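Local coordinates for extracellular protein containing a SCP domain (Bacillus anthracis, PDB 4IFA), which is of unknown function but is a secreted Bacillus anthracis protein carrying an SCP (CAP superfamily) domain and has been considered a vaccine candidate, at residues K255-N260 with D329-Q334; F284-E289 with E318-L323; G288-A293 with E309-N314. All coordinates share one frame; numbering follows the deposited sequence.

Interaction 1 (K255-N260 with D329-Q334); sequences KDMKDN and DKFYTQ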
ATOM      1  N   LYS A 255      16.489  -8.772   5.540  1.00 23.31           N
ATOM      2  CA  LYS A 255      17.596  -8.348   6.400  1.00 24.63           C
ATOM      3  C   LYS A 255      18.950  -8.624   5.735  1.00 25.43           C
ATOM      4  O   LYS A 255      19.863  -7.790   5.790  1.00 25.49           O
ATOM      5  CB  LYS A 255      17.509  -9.038   7.757  1.00 26.06           C
ATOM      6  CG  LYS A 255      18.648  -8.699   8.720  1.00 29.19           C
ATOM      7  CD  LYS A 255      18.346  -9.250  10.087  1.00 31.14           C
ATOM      8  CE  LYS A 255      19.593  -9.378  10.963  1.00 39.61           C
ATOM      9  NZ  LYS A 255      20.433  -8.200  11.072  1.00 41.02           N
ATOM     10  N   ASP A 256      19.080  -9.782   5.101  1.00 24.77           N
ATOM     11  CA  ASP A 256      20.332 -10.155   4.410  1.00 24.65           C
ATOM     12  C   ASP A 256      20.638  -9.156   3.285  1.00 25.12           C
ATOM     13  O   ASP A 256      21.759  -8.665   3.137  1.00 25.85           O
ATOM     14  CB  ASP A 256      20.187 -11.583   3.897  1.00 26.13           C
ATOM     15  CG  ASP A 256      21.422 -12.110   3.214  1.00 28.08           C
ATOM     16  OD1 ASP A 256      22.548 -11.727   3.619  1.00 29.01           O
ATOM     17  OD2 ASP A 256      21.263 -12.947   2.297  1.00 26.17           O
HETATM   18  N   MSE A 257      19.618  -8.799   2.508  1.00 23.72           N
HETATM   19  CA  MSE A 257      19.806  -7.806   1.425  1.00 23.60           C
HETATM   20  C   MSE A 257      20.262  -6.447   1.935  1.00 25.16           C
HETATM   21  O   MSE A 257      21.164  -5.831   1.371  1.00 25.18           O
HETATM   22  CB  MSE A 257      18.529  -7.655   0.595  1.00 23.36           C
HETATM   23  CG  MSE A 257      18.211  -8.868  -0.268  1.00 23.86           C
HETATM   24 SE   MSE A 257      16.719  -8.560  -1.499  1.00 22.23          SE
HETATM   25  CE  MSE A 257      15.318  -8.468  -0.182  1.00 24.87           C
ATOM     26  N   LYS A 258      19.643  -5.995   3.013  1.00 25.38           N
ATOM     27  CA  LYS A 258      19.977  -4.696   3.615  1.00 26.57           C
ATOM     28  C   LYS A 258      21.385  -4.744   4.173  1.00 26.51           C
ATOM     29  O   LYS A 258      22.235  -3.887   3.869  1.00 28.53           O
ATOM     30  CB  LYS A 258      18.990  -4.411   4.754  1.00 25.20           C
ATOM     31  CG  LYS A 258      19.275  -3.205   5.698  1.00 34.32           C
ATOM     32  CD  LYS A 258      18.913  -1.910   5.127  1.00 36.06           C
ATOM     33  CE  LYS A 258      19.292  -0.721   6.037  1.00 40.03           C
ATOM     34  NZ  LYS A 258      18.524  -0.737   7.314  1.00 44.47           N
ATOM     35  N   ASP A 259      21.658  -5.769   4.971  1.00 26.63           N
ATOM     36  CA  ASP A 259      22.964  -5.868   5.655  1.00 28.15           C
ATOM     37  C   ASP A 259      24.148  -6.070   4.696  1.00 28.35           C
ATOM     38  O   ASP A 259      25.224  -5.472   4.878  1.00 30.37           O
ATOM     39  CB  ASP A 259      22.962  -7.038   6.632  1.00 29.81           C
ATOM     40  CG  ASP A 259      22.128  -6.795   7.901  1.00 31.04           C
ATOM     41  OD1 ASP A 259      21.669  -5.669   8.150  1.00 34.68           O
ATOM     42  OD2 ASP A 259      21.989  -7.799   8.668  1.00 35.81           O
ATOM     43  N   ASN A 260      23.945  -6.876   3.657  1.00 26.81           N
ATOM     44  CA  ASN A 260      25.007  -7.231   2.722  1.00 26.93           C
ATOM     45  C   ASN A 260      24.986  -6.543   1.374  1.00 26.59           C
ATOM     46  O   ASN A 260      25.696  -6.937   0.446  1.00 27.98           O
ATOM     47  CB  ASN A 260      25.054  -8.779   2.659  1.00 27.30           C
ATOM     48  CG  ASN A 260      25.482  -9.369   3.988  1.00 30.40           C
ATOM     49  OD1 ASN A 260      26.534  -9.020   4.510  1.00 32.99           O
ATOM     50  ND2 ASN A 260      24.627 -10.213   4.578  1.00 33.07           N
ATOM     51  N   ASP A 329      13.395  -2.723   7.537  1.00 24.96           N
ATOM     52  CA  ASP A 329      13.526  -1.333   7.105  1.00 25.43           C
ATOM     53  C   ASP A 329      12.718  -1.182   5.797  1.00 23.77           C
ATOM     54  O   ASP A 329      11.543  -1.528   5.791  1.00 26.02           O
ATOM     55  CB  ASP A 329      15.000  -0.897   7.012  1.00 27.01           C
ATOM     56  CG  ASP A 329      15.191   0.644   7.073  1.00 31.07           C
ATOM     57  OD1 ASP A 329      14.209   1.438   7.023  1.00 37.99           O
ATOM     58  OD2 ASP A 329      16.358   1.060   7.264  1.00 36.48           O
ATOM     59  N   LYS A 330      13.317  -0.697   4.718  1.00 24.05           N
ATOM     60  CA  LYS A 330      12.585  -0.565   3.457  1.00 22.74           C
ATOM     61  C   LYS A 330      12.914  -1.646   2.450  1.00 21.29           C
ATOM     62  O   LYS A 330      12.940  -1.390   1.263  1.00 21.64           O
ATOM     63  CB  LYS A 330      12.728   0.867   2.878  1.00 23.98           C
ATOM     64  CG  LYS A 330      12.108   1.923   3.828  1.00 28.25           C
ATOM     65  CD  LYS A 330      12.134   3.289   3.205  1.00 31.39           C
ATOM     66  CE  LYS A 330      11.585   4.321   4.165  1.00 35.65           C
ATOM     67  NZ  LYS A 330      11.857   5.710   3.676  1.00 41.83           N
ATOM     68  N   PHE A 331      13.146  -2.879   2.945  1.00 20.71           N
ATOM     69  CA  PHE A 331      13.323  -4.054   2.108  1.00 19.40           C
ATOM     70  C   PHE A 331      12.098  -4.920   2.380  1.00 19.39           C
ATOM     71  O   PHE A 331      11.817  -5.267   3.531  1.00 20.78           O
ATOM     72  CB  PHE A 331      14.653  -4.788   2.435  1.00 19.74           C
ATOM     73  CG  PHE A 331      15.870  -4.095   1.900  1.00 21.19           C
ATOM     74  CD1 PHE A 331      16.511  -4.553   0.746  1.00 23.51           C
ATOM     75  CD2 PHE A 331      16.307  -2.915   2.482  1.00 25.09           C
ATOM     76  CE1 PHE A 331      17.574  -3.864   0.231  1.00 23.47           C
ATOM     77  CE2 PHE A 331      17.400  -2.240   1.969  1.00 24.98           C
ATOM     78  CZ  PHE A 331      17.994  -2.725   0.834  1.00 23.67           C
ATOM     79  N   TYR A 332      11.397  -5.251   1.309  1.00 18.96           N
ATOM     80  CA  TYR A 332      10.126  -5.958   1.349  1.00 18.28           C
ATOM     81  C   TYR A 332      10.187  -7.222   0.536  1.00 17.32           C
ATOM     82  O   TYR A 332      10.599  -7.207  -0.634  1.00 18.62           O
ATOM     83  CB  TYR A 332       9.031  -5.068   0.705  1.00 18.70           C
ATOM     84  CG  TYR A 332       8.977  -3.630   1.210  1.00 17.65           C
ATOM     85  CD1 TYR A 332       8.115  -3.261   2.247  1.00 19.19           C
ATOM     86  CD2 TYR A 332       9.747  -2.640   0.632  1.00 17.64           C
ATOM     87  CE1 TYR A 332       8.031  -1.973   2.696  1.00 19.85           C
ATOM     88  CE2 TYR A 332       9.675  -1.318   1.103  1.00 20.01           C
ATOM     89  CZ  TYR A 332       8.816  -0.991   2.122  1.00 18.42           C
ATOM     90  OH  TYR A 332       8.745   0.303   2.594  1.00 20.32           O
ATOM     91  N   THR A 333       9.829  -8.355   1.165  1.00 18.00           N
ATOM     92  CA  THR A 333       9.852  -9.644   0.501  1.00 18.23           C
ATOM     93  C   THR A 333       8.553 -10.406   0.689  1.00 17.47           C
ATOM     94  O   THR A 333       8.101 -10.594   1.811  1.00 19.09           O
ATOM     95  CB  THR A 333      11.001 -10.525   1.075  1.00 18.40           C
ATOM     96  OG1 THR A 333      12.267  -9.889   0.847  1.00 19.29           O
ATOM     97  CG2 THR A 333      11.063 -11.911   0.456  1.00 19.48           C
ATOM     98  N   GLN A 334       7.982 -10.850  -0.427  1.00 17.16           N
ATOM     99  CA  GLN A 334       6.873 -11.805  -0.425  1.00 17.70           C
ATOM    100  C   GLN A 334       7.432 -13.163  -0.777  1.00 17.56           C
ATOM    101  O   GLN A 334       8.115 -13.302  -1.808  1.00 18.44           O
ATOM    102  CB  GLN A 334       5.831 -11.464  -1.491  1.00 18.74           C
ATOM    103  CG  GLN A 334       4.992 -10.240  -1.227  1.00 18.07           C
ATOM    104  CD  GLN A 334       4.042  -9.924  -2.373  1.00 17.99           C
ATOM    105  OE1 GLN A 334       4.421  -9.962  -3.546  1.00 18.10           O
ATOM    106  NE2 GLN A 334       2.771  -9.624  -2.043  1.00 17.99           N
TER
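Lys258, near the end of helix 244-260, reaches over the ring of Phe331 to the carboxylate of Asp329, joining helix to sheet in the alpha-beta-alpha sandwich of the SCP/CAP fold. The helix segment runs roughly antiparallel to strand 331-334, with the two axes 8.6 Å apart. Strand 331-338, to which Phe331 belongs, is an inner strand of the sheet, between 322-328 and 286-293.

From its root, Lys258 CB lies over one face of the Phe331 ring in a CH-pi contact, 4.1 Å from the centroid and 23° off the normal. CG stands anti to the backbone N (chi1 170°), and a bend at chi2 brings CD back to the ring, 3.5 Å from Phe331 CE2. CE then approaches Asp329 OD2, and NZ completes a salt bridge to Asp329 OD2 at 2.8 Å, using the anti lone pair of that oxygen. The aliphatic part of the lysine thus packs on the aromatic ring while the ammonium group finds its carboxylate beyond it.

Met257, present as selenomethionine, sets CB against Phe331 CD1 at 3.7 Å. Farther along the strand, the hydroxyl of Thr333 is hydrogen-bonded to Ser254. Bent at chi3, the Met257 chain delivers CE to Thr333 OG1, 3.5 Å away.

Interaction 2 (F284-E289 with E318-L323); sequences FQLAGE and EQFTGL
The ring of Phe320 ends against main chain: its CZ lies 3.6 Å from Gly288 N, and its CE1 is 3.8 Å from Ala287 C. With no CB on Gly288, the aromatic tip comes right down onto the peptide between Ala287 and Gly288. Phe320 CZ also comes within 3.8 Å of Gly288 CA.

The side chains of Leu286 and Phe320 cross at about a right angle. In Leu286, CG is anti to the backbone N (chi1 -165°), which carries the isobutyl branch toward the 318-323 segment, and CD2 does most of the touching. Leu286 CD2 packs 3.7 Å from Phe320 CE1 and lies only 3.2 Å from Gln319 OE1, a close van der Waals approach of a methyl to an amide oxygen. Gln319 CB also lies 4.0 Å from Leu286 CD2, bordering the apolar contact with a more exposed, polar residue. No hydrogen bond links the two segments; they are joined by packing alone.

Strands 286-293 and 322-328 are not neighbours in the sheet, since strand 331-338 runs between them, and the Phe320 ring bridges across that middle strand, meeting the ring of Phe336 on the way to Gly288. Just beyond Phe320, Thr321 and Gly322 both face Ile337 in a classic beta bulge where strand 322-328 begins. Ala287 points away from the 318-323 segment and packs on Leu273 and Leu277 of helix 273-279, whereas Leu323 reaches Phe225 and Thr228 of helix 210-234.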
ATOM      1  N   PHE A 284       7.118 -27.337   0.790  1.00 31.13           N
ATOM      2  CA  PHE A 284       6.243 -26.737  -0.202  1.00 30.11           C
ATOM      3  C   PHE A 284       6.286 -27.541  -1.498  1.00 30.35           C
ATOM      4  O   PHE A 284       7.285 -28.193  -1.802  1.00 31.35           O
ATOM      5  CB  PHE A 284       6.674 -25.257  -0.419  1.00 28.56           C
ATOM      6  CG  PHE A 284       8.103 -25.111  -0.837  1.00 29.70           C
ATOM      7  CD1 PHE A 284       8.439 -25.049  -2.167  1.00 30.41           C
ATOM      8  CD2 PHE A 284       9.122 -25.086   0.112  1.00 33.36           C
ATOM      9  CE1 PHE A 284       9.753 -24.925  -2.563  1.00 34.16           C
ATOM     10  CE2 PHE A 284      10.445 -24.981  -0.278  1.00 35.21           C
ATOM     11  CZ  PHE A 284      10.754 -24.909  -1.629  1.00 31.93           C
ATOM     12  N   GLN A 285       5.181 -27.471  -2.243  1.00 28.46           N
ATOM     13  CA  GLN A 285       5.056 -28.072  -3.558  1.00 29.15           C
ATOM     14  C   GLN A 285       5.596 -27.117  -4.596  1.00 28.64           C
ATOM     15  O   GLN A 285       6.093 -27.530  -5.626  1.00 31.09           O
ATOM     16  CB  GLN A 285       3.572 -28.332  -3.849  1.00 29.60           C
ATOM     17  CG  GLN A 285       2.970 -29.396  -2.954  1.00 31.47           C
ATOM     18  CD  GLN A 285       1.492 -29.561  -3.187  1.00 30.73           C
ATOM     19  OE1 GLN A 285       0.994 -29.261  -4.270  1.00 31.74           O
ATOM     20  NE2 GLN A 285       0.804 -30.151  -2.217  1.00 36.89           N
ATOM     21  N   LEU A 286       5.514 -25.820  -4.308  1.00 28.00           N
ATOM     22  CA  LEU A 286       5.945 -24.755  -5.225  1.00 27.31           C
ATOM     23  C   LEU A 286       6.168 -23.473  -4.423  1.00 25.81           C
ATOM     24  O   LEU A 286       5.485 -23.249  -3.406  1.00 24.22           O
ATOM     25  CB  LEU A 286       4.850 -24.478  -6.246  1.00 27.57           C
ATOM     26  CG  LEU A 286       5.251 -23.668  -7.465  1.00 30.00           C
ATOM     27  CD1 LEU A 286       6.084 -24.568  -8.392  1.00 33.05           C
ATOM     28  CD2 LEU A 286       4.043 -23.120  -8.213  1.00 31.17           C
ATOM     29  N   ALA A 287       7.089 -22.621  -4.889  1.00 25.05           N
ATOM     30  CA  ALA A 287       7.403 -21.360  -4.230  1.00 23.77           C
ATOM     31  C   ALA A 287       7.704 -20.277  -5.256  1.00 23.71           C
ATOM     32  O   ALA A 287       8.124 -20.559  -6.389  1.00 27.00           O
ATOM     33  CB  ALA A 287       8.571 -21.495  -3.285  1.00 24.73           C
ATOM     34  N   GLY A 288       7.468 -19.049  -4.845  1.00 22.11           N
ATOM     35  CA  GLY A 288       7.797 -17.862  -5.650  1.00 21.09           C
ATOM     36  C   GLY A 288       8.144 -16.704  -4.740  1.00 21.31           C
ATOM     37  O   GLY A 288       7.792 -16.703  -3.576  1.00 20.69           O
ATOM     38  N   GLU A 289       8.850 -15.715  -5.284  1.00 20.37           N
ATOM     39  CA  GLU A 289       9.277 -14.565  -4.489  1.00 19.21           C
ATOM     40  C   GLU A 289       9.185 -13.254  -5.238  1.00 19.27           C
ATOM     41  O   GLU A 289       9.581 -13.188  -6.387  1.00 20.16           O
ATOM     42  CB  GLU A 289      10.731 -14.745  -4.067  1.00 21.29           C
ATOM     43  CG  GLU A 289      11.399 -13.547  -3.380  1.00 20.07           C
ATOM     44  CD  GLU A 289      12.757 -13.941  -2.834  1.00 23.33           C
ATOM     45  OE1 GLU A 289      13.750 -13.910  -3.606  1.00 24.04           O
ATOM     46  OE2 GLU A 289      12.800 -14.307  -1.650  1.00 21.77           O
ATOM     47  N   GLU A 318      -2.637 -18.814  -9.598  1.00 25.09           N
ATOM     48  CA  GLU A 318      -3.637 -19.598  -8.885  1.00 26.54           C
ATOM     49  C   GLU A 318      -3.025 -20.830  -8.173  1.00 28.41           C
ATOM     50  O   GLU A 318      -3.638 -21.396  -7.243  1.00 29.08           O
ATOM     51  CB  GLU A 318      -4.758 -20.037  -9.851  1.00 30.98           C
ATOM     52  CG  GLU A 318      -5.945 -20.731  -9.154  1.00 36.19           C
ATOM     53  CD  GLU A 318      -7.217 -20.741  -9.992  1.00 48.19           C
ATOM     54  OE1 GLU A 318      -7.109 -20.899 -11.235  1.00 54.59           O
ATOM     55  OE2 GLU A 318      -8.326 -20.604  -9.406  1.00 50.86           O
ATOM     56  N   GLN A 319      -1.842 -21.265  -8.604  1.00 25.54           N
ATOM     57  CA  GLN A 319      -1.199 -22.437  -7.978  1.00 26.08           C
ATOM     58  C   GLN A 319      -0.829 -22.179  -6.502  1.00 24.48           C
ATOM     59  O   GLN A 319      -0.740 -23.137  -5.715  1.00 25.04           O
ATOM     60  CB  GLN A 319       0.077 -22.857  -8.729  1.00 26.68           C
ATOM     61  CG  GLN A 319      -0.078 -23.389 -10.150  1.00 29.23           C
ATOM     62  CD  GLN A 319       1.266 -23.437 -10.907  1.00 31.48           C
ATOM     63  OE1 GLN A 319       2.142 -22.608 -10.677  1.00 33.63           O
ATOM     64  NE2 GLN A 319       1.415 -24.390 -11.841  1.00 33.06           N
ATOM     65  N   PHE A 320      -0.542 -20.924  -6.144  1.00 23.39           N
ATOM     66  CA  PHE A 320      -0.163 -20.582  -4.771  1.00 22.50           C
ATOM     67  C   PHE A 320      -1.355 -20.589  -3.826  1.00 22.85           C
ATOM     68  O   PHE A 320      -2.461 -20.154  -4.181  1.00 25.27           O
ATOM     69  CB  PHE A 320       0.539 -19.238  -4.700  1.00 21.05           C
ATOM     70  CG  PHE A 320       1.858 -19.204  -5.399  1.00 20.57           C
ATOM     71  CD1 PHE A 320       2.781 -20.240  -5.267  1.00 22.24           C
ATOM     72  CD2 PHE A 320       2.218 -18.094  -6.149  1.00 20.63           C
ATOM     73  CE1 PHE A 320       4.008 -20.166  -5.910  1.00 23.37           C
ATOM     74  CE2 PHE A 320       3.448 -18.031  -6.788  1.00 21.42           C
ATOM     75  CZ  PHE A 320       4.331 -19.054  -6.650  1.00 22.00           C
ATOM     76  N   THR A 321      -1.110 -21.111  -2.625  1.00 22.76           N
ATOM     77  CA  THR A 321      -2.081 -21.224  -1.565  1.00 23.01           C
ATOM     78  C   THR A 321      -1.759 -20.401  -0.339  1.00 21.78           C
ATOM     79  O   THR A 321      -2.669 -20.073   0.434  1.00 22.92           O
ATOM     80  CB  THR A 321      -2.242 -22.691  -1.115  1.00 24.93           C
ATOM     81  OG1 THR A 321      -0.996 -23.226  -0.636  1.00 24.61           O
ATOM     82  CG2 THR A 321      -2.742 -23.543  -2.281  1.00 26.19           C
ATOM     83  N   GLY A 322      -0.488 -20.066  -0.136  1.00 21.87           N
ATOM     84  CA  GLY A 322      -0.033 -19.376   1.061  1.00 20.87           C
ATOM     85  C   GLY A 322       0.927 -18.252   0.727  1.00 20.21           C
ATOM     86  O   GLY A 322       1.522 -18.198  -0.345  1.00 20.16           O
ATOM     87  N   LEU A 323       1.109 -17.374   1.700  1.00 20.02           N
ATOM     88  CA  LEU A 323       1.971 -16.211   1.595  1.00 18.98           C
ATOM     89  C   LEU A 323       2.534 -15.827   2.927  1.00 19.34           C
ATOM     90  O   LEU A 323       1.793 -15.702   3.899  1.00 21.19           O
ATOM     91  CB  LEU A 323       1.209 -15.003   1.017  1.00 18.49           C
ATOM     92  CG  LEU A 323       1.903 -13.656   0.902  1.00 17.25           C
ATOM     93  CD1 LEU A 323       3.173 -13.746   0.071  1.00 19.69           C
ATOM     94  CD2 LEU A 323       0.937 -12.590   0.383  1.00 18.76           C
TER

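Interaction 3 (G288-A293 with E309-N314); sequences GENIAA and EGHRKN
Asn290 and Asn314 join edge strand 286-293 to helix 309-315 in the SCP/CAP domain, whose sheet is sandwiched between helices. Gly288-Glu289-Asn290 forms the G-E-N element common in this family, and the helix carries an H-R-x-N sequence familiar from bacterial members.

Two hydrogen bonds cross the contact, and both involve the Asn290 amide, once as acceptor and once as donor. Asn314 ND2 donates to Asn290 OD1 over 3.0 Å with a nearly straight N-H...O angle of 168°; the donor stands above the carbonyl plane, 47° out of it. Asn290 ND2 in turn donates to the main-chain oxygen of His311 at 3.1 Å, and it is also hydrogen-bonded to Gln334 OE1 on the adjoining strand. With both ends gripped, the buried amide is fixed in rotation.

Van der Waals contacts surround these bonds. His311 CB lies 3.7 Å from Asn290 CG, and Asn290 CB approaches the edge of the imidazole in its plane, 3.9 Å from His311 CD2. The amide and ring planes are 54° apart. The ring of His311 also meets that of Trp305, while its ND1 is hydrogen-bonded to Ser308.

Glu289 points away from the helix; its carboxylate is hydrogen-bonded to His265 and salt-bridged to Arg276. Glu289 O nevertheless comes 3.2 Å from Asn314 ND2, at too poor an angle for a hydrogen bond.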
ATOM      1  N   GLY A 288       7.468 -19.049  -4.845  1.00 22.11           N
ATOM      2  CA  GLY A 288       7.797 -17.862  -5.650  1.00 21.09           C
ATOM      3  C   GLY A 288       8.144 -16.704  -4.740  1.00 21.31           C
ATOM      4  O   GLY A 288       7.792 -16.703  -3.576  1.00 20.69           O
ATOM      5  N   GLU A 289       8.850 -15.715  -5.284  1.00 20.37           N
ATOM      6  CA  GLU A 289       9.277 -14.565  -4.489  1.00 19.21           C
ATOM      7  C   GLU A 289       9.185 -13.254  -5.238  1.00 19.27           C
ATOM      8  O   GLU A 289       9.581 -13.188  -6.387  1.00 20.16           O
ATOM      9  CB  GLU A 289      10.731 -14.745  -4.067  1.00 21.29           C
ATOM     10  CG  GLU A 289      11.399 -13.547  -3.380  1.00 20.07           C
ATOM     11  CD  GLU A 289      12.757 -13.941  -2.834  1.00 23.33           C
ATOM     12  OE1 GLU A 289      13.750 -13.910  -3.606  1.00 24.04           O
ATOM     13  OE2 GLU A 289      12.800 -14.307  -1.650  1.00 21.77           O
ATOM     14  N   ASN A 290       8.702 -12.217  -4.535  1.00 18.17           N
ATOM     15  CA  ASN A 290       8.810 -10.853  -5.014  1.00 18.52           C
ATOM     16  C   ASN A 290       9.639 -10.077  -3.985  1.00 18.55           C
ATOM     17  O   ASN A 290       9.380 -10.166  -2.799  1.00 18.02           O
ATOM     18  CB  ASN A 290       7.448 -10.144  -5.157  1.00 18.48           C
ATOM     19  CG  ASN A 290       6.644 -10.642  -6.311  1.00 18.01           C
ATOM     20  OD1 ASN A 290       7.183 -11.176  -7.281  1.00 19.01           O
ATOM     21  ND2 ASN A 290       5.315 -10.413  -6.262  1.00 18.22           N
ATOM     22  N   ILE A 291      10.581  -9.281  -4.473  1.00 18.22           N
ATOM     23  CA  ILE A 291      11.419  -8.418  -3.648  1.00 18.00           C
ATOM     24  C   ILE A 291      11.311  -6.967  -4.115  1.00 17.57           C
ATOM     25  O   ILE A 291      11.072  -6.678  -5.288  1.00 18.87           O
ATOM     26  CB  ILE A 291      12.927  -8.880  -3.585  1.00 18.19           C
ATOM     27  CG1 ILE A 291      13.474  -9.150  -4.975  1.00 20.57           C
ATOM     28  CG2 ILE A 291      13.052 -10.115  -2.671  1.00 20.70           C
ATOM     29  CD1 ILE A 291      15.004  -9.479  -4.975  1.00 23.03           C
ATOM     30  N   ALA A 292      11.429  -6.051  -3.146  1.00 18.46           N
ATOM     31  CA  ALA A 292      11.406  -4.613  -3.396  1.00 18.51           C
ATOM     32  C   ALA A 292      12.261  -3.905  -2.377  1.00 19.87           C
ATOM     33  O   ALA A 292      12.411  -4.360  -1.248  1.00 19.28           O
ATOM     34  CB  ALA A 292       9.977  -4.081  -3.259  1.00 19.77           C
ATOM     35  N   ALA A 293      12.830  -2.784  -2.782  1.00 19.63           N
ATOM     36  CA  ALA A 293      13.618  -1.966  -1.870  1.00 21.02           C
ATOM     37  C   ALA A 293      13.407  -0.473  -2.110  1.00 21.18           C
ATOM     38  O   ALA A 293      13.353   0.002  -3.232  1.00 21.84           O
ATOM     39  CB  ALA A 293      15.123  -2.278  -2.004  1.00 21.04           C
ATOM     40  N   GLU A 309       5.572  -6.946 -14.824  1.00 22.74           N
ATOM     41  CA  GLU A 309       5.102  -8.241 -15.330  1.00 22.41           C
ATOM     42  C   GLU A 309       5.549  -9.449 -14.516  1.00 22.67           C
ATOM     43  O   GLU A 309       4.748 -10.332 -14.224  1.00 23.28           O
ATOM     44  CB  GLU A 309       5.500  -8.476 -16.797  1.00 24.83           C
ATOM     45  CG  GLU A 309       4.808  -7.575 -17.799  1.00 29.61           C
ATOM     46  CD  GLU A 309       3.361  -7.996 -18.155  1.00 30.83           C
ATOM     47  OE1 GLU A 309       2.645  -8.653 -17.351  1.00 34.58           O
ATOM     48  OE2 GLU A 309       2.918  -7.597 -19.271  1.00 33.55           O
ATOM     49  N   GLY A 310       6.836  -9.508 -14.182  1.00 23.97           N
ATOM     50  CA  GLY A 310       7.357 -10.683 -13.491  1.00 23.92           C
ATOM     51  C   GLY A 310       6.812 -10.855 -12.098  1.00 23.08           C
ATOM     52  O   GLY A 310       6.537 -11.984 -11.626  1.00 25.52           O
ATOM     53  N   HIS A 311       6.673  -9.741 -11.410  1.00 22.06           N
ATOM     54  CA  HIS A 311       6.173  -9.778 -10.046  1.00 19.54           C
ATOM     55  C   HIS A 311       4.673 -10.069 -10.018  1.00 19.88           C
ATOM     56  O   HIS A 311       4.134 -10.764  -9.148  1.00 19.14           O
ATOM     57  CB  HIS A 311       6.474  -8.459  -9.342  1.00 19.69           C
ATOM     58  CG  HIS A 311       7.930  -8.124  -9.301  1.00 20.54           C
ATOM     59  ND1 HIS A 311       8.591  -7.498 -10.329  1.00 22.02           N
ATOM     60  CD2 HIS A 311       8.846  -8.321  -8.326  1.00 22.84           C
ATOM     61  CE1 HIS A 311       9.862  -7.335  -9.998  1.00 24.20           C
ATOM     62  NE2 HIS A 311      10.038  -7.804  -8.771  1.00 23.83           N
ATOM     63  N   ARG A 312       3.967  -9.460 -10.968  1.00 19.69           N
ATOM     64  CA  ARG A 312       2.530  -9.679 -11.154  1.00 19.81           C
ATOM     65  C   ARG A 312       2.196 -11.142 -11.376  1.00 19.64           C
ATOM     66  O   ARG A 312       1.176 -11.639 -10.901  1.00 20.70           O
ATOM     67  CB  ARG A 312       2.041  -8.811 -12.323  1.00 20.07           C
ATOM     68  CG  ARG A 312       0.555  -8.863 -12.636  1.00 21.74           C
ATOM     69  CD  ARG A 312       0.338  -8.113 -13.953  1.00 22.07           C
ATOM     70  NE  ARG A 312      -1.079  -7.947 -14.293  1.00 24.11           N
ATOM     71  CZ  ARG A 312      -1.857  -7.019 -13.744  1.00 20.33           C
ATOM     72  NH1 ARG A 312      -1.391  -6.192 -12.805  1.00 20.81           N
ATOM     73  NH2 ARG A 312      -3.128  -6.925 -14.102  1.00 22.25           N
ATOM     74  N   LYS A 313       3.053 -11.850 -12.123  1.00 21.04           N
ATOM     75  CA  LYS A 313       2.855 -13.282 -12.338  1.00 23.20           C
ATOM     76  C   LYS A 313       2.730 -14.018 -10.995  1.00 22.36           C
ATOM     77  O   LYS A 313       1.881 -14.898 -10.871  1.00 23.20           O
ATOM     78  CB  LYS A 313       3.951 -13.900 -13.244  1.00 25.16           C
ATOM     79  CG  LYS A 313       3.838 -13.448 -14.692  1.00 32.40           C
ATOM     80  CD  LYS A 313       4.743 -14.145 -15.686  1.00 39.17           C
ATOM     81  CE  LYS A 313       4.642 -13.408 -17.052  1.00 43.00           C
ATOM     82  NZ  LYS A 313       3.241 -13.162 -17.534  1.00 44.68           N
ATOM     83  N   ASN A 314       3.555 -13.667  -9.988  1.00 20.67           N
ATOM     84  CA  ASN A 314       3.450 -14.342  -8.702  1.00 20.71           C
ATOM     85  C   ASN A 314       2.165 -13.953  -7.977  1.00 20.18           C
ATOM     86  O   ASN A 314       1.449 -14.814  -7.457  1.00 21.56           O
ATOM     87  CB  ASN A 314       4.654 -14.059  -7.806  1.00 20.29           C
ATOM     88  CG  ASN A 314       5.910 -14.724  -8.272  1.00 22.36           C
ATOM     89  OD1 ASN A 314       5.890 -15.879  -8.744  1.00 23.22           O
ATOM     90  ND2 ASN A 314       7.020 -14.020  -8.126  1.00 21.60           N
TER

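All three contacts lie in the SCP domain and converge on its four-stranded mixed sheet. Interaction 1 closes the longest loop of chain, with interactions 2 and 3 nested inside it. These two start from the same strand, 286-293, share Gly288 and Glu289, and have centres about 12 Å apart; interaction 1 is centred about 15 Å from interaction 3 and 21 Å from interaction 2. Strand 331-338 pairs with 286-293 through backbone bonds such as Gln334 N to Asn290 O, tying interaction 1 to interaction 3. Through the three contacts, helices 244-260 and 309-315 and the 318-321 segment all pack on the same sheet, consistent with a compact CAP sandwich.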